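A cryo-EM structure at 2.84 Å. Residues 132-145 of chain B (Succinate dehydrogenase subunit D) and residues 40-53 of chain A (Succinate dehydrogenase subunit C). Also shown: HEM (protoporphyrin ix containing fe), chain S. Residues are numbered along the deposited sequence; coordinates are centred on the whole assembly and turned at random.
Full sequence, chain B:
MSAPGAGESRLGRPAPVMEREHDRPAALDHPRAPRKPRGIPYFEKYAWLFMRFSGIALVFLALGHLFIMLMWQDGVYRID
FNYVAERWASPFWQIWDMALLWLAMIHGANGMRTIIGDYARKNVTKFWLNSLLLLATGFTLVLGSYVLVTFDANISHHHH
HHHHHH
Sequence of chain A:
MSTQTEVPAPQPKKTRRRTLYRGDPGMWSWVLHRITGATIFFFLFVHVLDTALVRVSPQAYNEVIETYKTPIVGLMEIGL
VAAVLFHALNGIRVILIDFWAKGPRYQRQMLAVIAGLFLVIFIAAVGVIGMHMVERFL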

# COMPACT_ATOMS: atom_id res chain seq x y z
N LEU B 132 -1.60 -30.02 -23.00
CA LEU B 132 -2.12 -30.88 -24.06
C LEU B 132 -2.98 -30.11 -25.05
O LEU B 132 -2.92 -30.35 -26.26
CB LEU B 132 -2.91 -32.03 -23.45
CG LEU B 132 -3.70 -32.89 -24.42
CD1 LEU B 132 -2.75 -33.58 -25.34
CD2 LEU B 132 -4.52 -33.89 -23.66
N LEU B 133 -3.81 -29.20 -24.55
CA LEU B 133 -4.66 -28.40 -25.43
C LEU B 133 -3.83 -27.52 -26.35
O LEU B 133 -4.09 -27.44 -27.55
CB LEU B 133 -5.60 -27.55 -24.59
CG LEU B 133 -6.32 -26.41 -25.28
CD1 LEU B 133 -7.47 -26.94 -26.07
CD2 LEU B 133 -6.79 -25.44 -24.25
N LEU B 134 -2.84 -26.82 -25.79
CA LEU B 134 -1.99 -25.97 -26.61
C LEU B 134 -1.23 -26.79 -27.64
O LEU B 134 -1.06 -26.36 -28.79
CB LEU B 134 -1.04 -25.19 -25.72
CG LEU B 134 -0.11 -24.17 -26.38
CD1 LEU B 134 -0.91 -23.13 -27.12
CD2 LEU B 134 0.74 -23.52 -25.33
N LEU B 135 -0.78 -27.98 -27.26
CA LEU B 135 -0.08 -28.85 -28.20
C LEU B 135 -0.99 -29.27 -29.35
O LEU B 135 -0.61 -29.19 -30.52
CB LEU B 135 0.44 -30.07 -27.46
CG LEU B 135 1.20 -31.13 -28.25
CD1 LEU B 135 2.54 -30.60 -28.69
CD2 LEU B 135 1.35 -32.38 -27.42
N ALA B 136 -2.20 -29.74 -29.04
CA ALA B 136 -3.11 -30.20 -30.08
C ALA B 136 -3.53 -29.07 -31.00
O ALA B 136 -3.62 -29.24 -32.22
CB ALA B 136 -4.33 -30.85 -29.46
N THR B 137 -3.81 -27.89 -30.43
CA THR B 137 -4.18 -26.75 -31.25
C THR B 137 -3.03 -26.31 -32.15
O THR B 137 -3.25 -26.02 -33.33
CB THR B 137 -4.62 -25.60 -30.37
OG1 THR B 137 -5.74 -26.02 -29.59
CG2 THR B 137 -5.02 -24.42 -31.20
N GLY B 138 -1.81 -26.27 -31.63
CA GLY B 138 -0.68 -25.93 -32.47
C GLY B 138 -0.46 -26.93 -33.58
O GLY B 138 -0.15 -26.55 -34.71
N PHE B 139 -0.63 -28.21 -33.28
CA PHE B 139 -0.46 -29.23 -34.31
C PHE B 139 -1.48 -29.05 -35.42
O PHE B 139 -1.14 -29.08 -36.61
CB PHE B 139 -0.58 -30.62 -33.71
CG PHE B 139 -0.47 -31.72 -34.71
CD1 PHE B 139 0.65 -31.84 -35.50
CD2 PHE B 139 -1.48 -32.65 -34.84
CE1 PHE B 139 0.76 -32.85 -36.42
CE2 PHE B 139 -1.37 -33.67 -35.76
CZ PHE B 139 -0.26 -33.77 -36.54
N THR B 140 -2.75 -28.87 -35.06
CA THR B 140 -3.78 -28.71 -36.08
C THR B 140 -3.58 -27.44 -36.88
O THR B 140 -3.75 -27.44 -38.10
CB THR B 140 -5.16 -28.73 -35.43
OG1 THR B 140 -5.45 -30.07 -35.02
CG2 THR B 140 -6.20 -28.30 -36.41
N LEU B 141 -3.18 -26.35 -36.24
CA LEU B 141 -2.95 -25.11 -36.97
C LEU B 141 -1.80 -25.24 -37.95
O LEU B 141 -1.91 -24.80 -39.09
CB LEU B 141 -2.71 -23.96 -36.01
CG LEU B 141 -3.95 -23.29 -35.45
CD1 LEU B 141 -3.57 -22.21 -34.50
CD2 LEU B 141 -4.75 -22.74 -36.56
N VAL B 142 -0.68 -25.83 -37.53
CA VAL B 142 0.44 -25.92 -38.47
C VAL B 142 0.15 -26.91 -39.58
O VAL B 142 0.55 -26.69 -40.72
CB VAL B 142 1.77 -26.25 -37.75
CG1 VAL B 142 1.98 -25.34 -36.57
CG2 VAL B 142 1.83 -27.69 -37.34
N LEU B 143 -0.59 -27.99 -39.30
CA LEU B 143 -0.90 -28.94 -40.36
C LEU B 143 -1.87 -28.34 -41.37
O LEU B 143 -1.67 -28.47 -42.59
CB LEU B 143 -1.47 -30.21 -39.75
CG LEU B 143 -1.59 -31.37 -40.72
CD1 LEU B 143 -0.25 -31.66 -41.33
CD2 LEU B 143 -2.12 -32.58 -39.99
N GLY B 144 -2.92 -27.67 -40.90
CA GLY B 144 -3.84 -27.04 -41.82
C GLY B 144 -3.19 -25.94 -42.62
O GLY B 144 -3.42 -25.81 -43.83
N SER B 145 -2.36 -25.12 -41.98
CA SER B 145 -1.68 -24.05 -42.69
C SER B 145 -0.74 -24.61 -43.74
O SER B 145 -0.65 -24.08 -44.84
CB SER B 145 -0.92 -23.17 -41.71
OG SER B 145 -1.80 -22.58 -40.80
CHA HEM S . -11.85 -28.33 -44.92
CHB HEM S . -15.84 -30.88 -45.78
CHC HEM S . -17.68 -29.18 -41.72
CHD HEM S . -13.85 -26.30 -41.13
C1A HEM S . -12.88 -29.06 -45.44
C2A HEM S . -12.90 -29.31 -46.85
C3A HEM S . -13.99 -30.01 -47.09
C4A HEM S . -14.66 -30.20 -45.83
CMA HEM S . -14.54 -30.57 -48.41
CAA HEM S . -11.78 -28.78 -47.78
CBA HEM S . -12.13 -28.53 -49.24
CGA HEM S . -12.34 -27.07 -49.51
O1A HEM S . -12.89 -26.73 -50.58
O2A HEM S . -11.96 -26.25 -48.66
C1B HEM S . -16.68 -30.67 -44.75
C2B HEM S . -17.91 -31.36 -44.54
C3B HEM S . -18.43 -30.89 -43.41
C4B HEM S . -17.52 -29.90 -42.88
CMB HEM S . -18.44 -32.42 -45.52
CAB HEM S . -19.74 -31.29 -42.70
CBB HEM S . -20.35 -32.45 -42.93
C1C HEM S . -16.79 -28.26 -41.22
C2C HEM S . -16.96 -27.54 -39.99
C3C HEM S . -15.90 -26.74 -39.84
C4C HEM S . -15.03 -26.95 -40.95
CMC HEM S . -18.19 -27.71 -39.08
CAC HEM S . -15.52 -25.75 -38.72
CBC HEM S . -16.17 -25.64 -37.57
C1D HEM S . -12.94 -26.59 -42.10
C2D HEM S . -11.64 -26.02 -42.27
C3D HEM S . -11.07 -26.57 -43.32
C4D HEM S . -12.00 -27.52 -43.85
CMD HEM S . -11.03 -24.96 -41.36
CAD HEM S . -9.67 -26.26 -43.86
CBD HEM S . -8.83 -27.53 -43.81
CGD HEM S . -7.39 -27.19 -43.95
O1D HEM S . -6.56 -28.12 -44.05
O2D HEM S . -7.07 -25.98 -43.97
NA HEM S . -13.95 -29.65 -44.75
NB HEM S . -16.45 -29.79 -43.73
NC HEM S . -15.60 -27.88 -41.79
ND HEM S . -13.14 -27.50 -43.09
FE HEM S . -14.77 -28.74 -43.31
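Chain A (40-53) IFFFLFVHVLDTAL

Residues 40-52 of chain A form a helix that runs in the same general direction as the chain B helix 132-145, crossing it at 34° with the two axes 9.5 Å apart at their closest. Backbone phi and psi stay in the helical region along both segments, and the N-to-O hydrogen bonds of each helix are made within its own chain. No hydrogen bond passes between the two stretches, so the contact, 468 Å² with both sides summed, rests mainly on side-chain packing, with some backbone atoms in contact.

The register is set in the middle. The CA atoms of T140(B) and F45(A) lie 6.6 Å apart, and those of G144(B) and V48(A) 6.2 Å apart, so a step of four on chain B is matched by a step of three on chain A. T140(B) covers the most surface of any residue here, followed by F45(A) and V48(A), and these three make the centre of the contact. T140(B) points toward chain A with chi1 in m. Its OG1 lies 3.1 Å from F45(A) CD1, oblique to that ring, while its CG2 lies 3.7 Å from V48(A) CG1. The hydroxyl finds no partner across the gap; it makes a weak hydrogen bond back to its own helix, T140(B) OG1 to A136(B) O at 3.4 Å. A threonine can thus serve as a compact packing residue, with its polar atom turned to a carbonyl one turn earlier.

F45(A) leaves its backbone sideways, yet its chi1 in t brings the end of the ring nearer to chain B. There the ring reaches A136(B), whose CB is 4.0 Å from F45(A) CE1, and the A136(B) O atom lies at the ring edge, near its plane, 3.9 Å from the same CE1. Farther round, F45(A) CZ meets the edge of the F139(B) ring, 4.5 Å from CD2 of F139(B).

V48(A) points toward chain B and fills the space beside a glycine. Its CG1 is 4.1 Å from G144(B) N, and a CB built on that glycine would be in contact with V48(A) CG1, at 3.7 Å. At this point a glycine lies against a branched residue, and the CA separation is the shorter of the two.

Side-chain contacts continue toward both ends. Earlier in the helices, F41(A) brings its ring to chain B, with CE2 4.0 Å from L133(B) CD1 and CZ 3.9 Å from T137(B) OG1, a hydroxyl already hydrogen-bonded to L133(B) O at 3.0 Å. Later, L143(B) points toward chain A and sets its CD2 3.7 Å from A52(A) CB and 4.3 Å from L49(A) CD1; the latter methyl also lies 4.2 Å from F139(B) CE2. From chain A, F41(A), F45(A), V48(A), L49(A) and A52(A) supply the contact in steps of four, three, one and three, whereas H47(A) takes no part in the contact and binds the heme iron through NE2.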

# COMPACT_ATOMS: atom_id res chain seq x y z
N ILE A 40 -17.95 -29.58 -31.82
CA ILE A 40 -17.35 -29.03 -33.03
C ILE A 40 -15.84 -29.02 -32.92
O ILE A 40 -15.13 -29.25 -33.91
CB ILE A 40 -17.88 -27.61 -33.32
CG1 ILE A 40 -19.40 -27.59 -33.36
CG2 ILE A 40 -17.37 -27.13 -34.63
CD1 ILE A 40 -19.94 -26.23 -33.16
N PHE A 41 -15.30 -28.76 -31.73
CA PHE A 41 -13.85 -28.75 -31.57
C PHE A 41 -13.23 -30.10 -31.92
O PHE A 41 -12.26 -30.19 -32.69
CB PHE A 41 -13.49 -28.34 -30.15
CG PHE A 41 -12.05 -28.01 -29.96
CD1 PHE A 41 -11.46 -26.99 -30.66
CD2 PHE A 41 -11.28 -28.72 -29.06
CE1 PHE A 41 -10.14 -26.70 -30.48
CE2 PHE A 41 -9.96 -28.42 -28.89
CZ PHE A 41 -9.40 -27.41 -29.59
N PHE A 42 -13.79 -31.18 -31.37
CA PHE A 42 -13.22 -32.50 -31.63
C PHE A 42 -13.41 -32.90 -33.09
O PHE A 42 -12.47 -33.42 -33.74
CB PHE A 42 -13.84 -33.52 -30.69
CG PHE A 42 -13.66 -33.18 -29.24
CD1 PHE A 42 -12.44 -32.79 -28.76
CD2 PHE A 42 -14.72 -33.25 -28.37
CE1 PHE A 42 -12.28 -32.47 -27.44
CE2 PHE A 42 -14.56 -32.93 -27.05
CZ PHE A 42 -13.34 -32.55 -26.59
N PHE A 43 -14.59 -32.66 -33.65
CA PHE A 43 -14.77 -32.94 -35.06
C PHE A 43 -13.75 -32.19 -35.89
O PHE A 43 -13.29 -32.70 -36.91
CB PHE A 43 -16.16 -32.57 -35.54
CG PHE A 43 -16.23 -32.42 -37.03
CD1 PHE A 43 -16.34 -33.53 -37.84
CD2 PHE A 43 -16.15 -31.18 -37.63
CE1 PHE A 43 -16.39 -33.40 -39.19
CE2 PHE A 43 -16.20 -31.06 -38.98
CZ PHE A 43 -16.33 -32.17 -39.76
N LEU A 44 -13.42 -30.96 -35.51
CA LEU A 44 -12.54 -30.16 -36.35
C LEU A 44 -11.12 -30.71 -36.32
O LEU A 44 -10.43 -30.69 -37.34
CB LEU A 44 -12.57 -28.71 -35.90
CG LEU A 44 -11.79 -27.76 -36.78
CD1 LEU A 44 -12.08 -28.05 -38.21
CD2 LEU A 44 -12.16 -26.35 -36.46
N PHE A 45 -10.67 -31.19 -35.17
CA PHE A 45 -9.42 -31.94 -35.13
C PHE A 45 -9.40 -33.03 -36.21
O PHE A 45 -8.47 -33.12 -37.03
CB PHE A 45 -9.25 -32.55 -33.74
CG PHE A 45 -7.86 -33.01 -33.43
CD1 PHE A 45 -6.87 -32.10 -33.12
CD2 PHE A 45 -7.55 -34.35 -33.43
CE1 PHE A 45 -5.59 -32.54 -32.83
CE2 PHE A 45 -6.28 -34.79 -33.13
CZ PHE A 45 -5.30 -33.88 -32.84
N VAL A 46 -10.46 -33.83 -36.26
CA VAL A 46 -10.49 -34.94 -37.22
C VAL A 46 -10.60 -34.44 -38.67
O VAL A 46 -9.95 -34.99 -39.57
CB VAL A 46 -11.62 -35.92 -36.86
CG1 VAL A 46 -11.76 -36.97 -37.91
CG2 VAL A 46 -11.32 -36.56 -35.54
N HIS A 47 -11.45 -33.44 -38.93
CA HIS A 47 -11.59 -32.91 -40.29
C HIS A 47 -10.25 -32.43 -40.80
O HIS A 47 -9.87 -32.72 -41.94
CB HIS A 47 -12.62 -31.76 -40.34
CG HIS A 47 -13.06 -31.35 -41.73
ND1 HIS A 47 -13.29 -32.26 -42.73
CD2 HIS A 47 -13.35 -30.14 -42.27
CE1 HIS A 47 -13.67 -31.63 -43.83
NE2 HIS A 47 -13.72 -30.33 -43.59
N VAL A 48 -9.49 -31.74 -39.96
CA VAL A 48 -8.24 -31.16 -40.45
C VAL A 48 -7.23 -32.26 -40.74
O VAL A 48 -6.48 -32.16 -41.72
CB VAL A 48 -7.70 -30.13 -39.45
CG1 VAL A 48 -6.30 -29.75 -39.81
CG2 VAL A 48 -8.58 -28.91 -39.48
N LEU A 49 -7.21 -33.33 -39.95
CA LEU A 49 -6.32 -34.43 -40.32
C LEU A 49 -6.70 -35.05 -41.66
O LEU A 49 -5.89 -35.11 -42.60
CB LEU A 49 -6.31 -35.50 -39.23
CG LEU A 49 -5.13 -35.47 -38.27
CD1 LEU A 49 -5.16 -34.22 -37.43
CD2 LEU A 49 -5.19 -36.69 -37.40
N ASP A 50 -7.94 -35.52 -41.78
CA ASP A 50 -8.32 -36.21 -43.01
C ASP A 50 -8.25 -35.32 -44.23
O ASP A 50 -8.21 -35.83 -45.35
CB ASP A 50 -9.72 -36.84 -42.86
CG ASP A 50 -10.87 -35.84 -43.01
OD1 ASP A 50 -10.79 -34.86 -43.78
OD2 ASP A 50 -11.90 -36.05 -42.35
N THR A 51 -8.28 -34.00 -44.05
CA THR A 51 -8.06 -33.10 -45.18
C THR A 51 -6.58 -32.93 -45.46
O THR A 51 -6.19 -32.79 -46.62
CB THR A 51 -8.72 -31.75 -44.91
OG1 THR A 51 -10.13 -31.92 -44.79
CG2 THR A 51 -8.43 -30.81 -46.05
N ALA A 52 -5.74 -32.95 -44.42
CA ALA A 52 -4.31 -32.98 -44.64
C ALA A 52 -3.91 -34.15 -45.52
O ALA A 52 -2.87 -34.12 -46.16
CB ALA A 52 -3.57 -33.08 -43.31
N LEU A 53 -4.74 -35.17 -45.56
CA LEU A 53 -4.50 -36.30 -46.45
C LEU A 53 -4.54 -35.93 -47.93
O LEU A 53 -4.41 -36.81 -48.79
CB LEU A 53 -5.52 -37.39 -46.18
CG LEU A 53 -5.08 -38.82 -46.38
CD1 LEU A 53 -4.04 -39.14 -45.35
CD2 LEU A 53 -6.27 -39.67 -46.19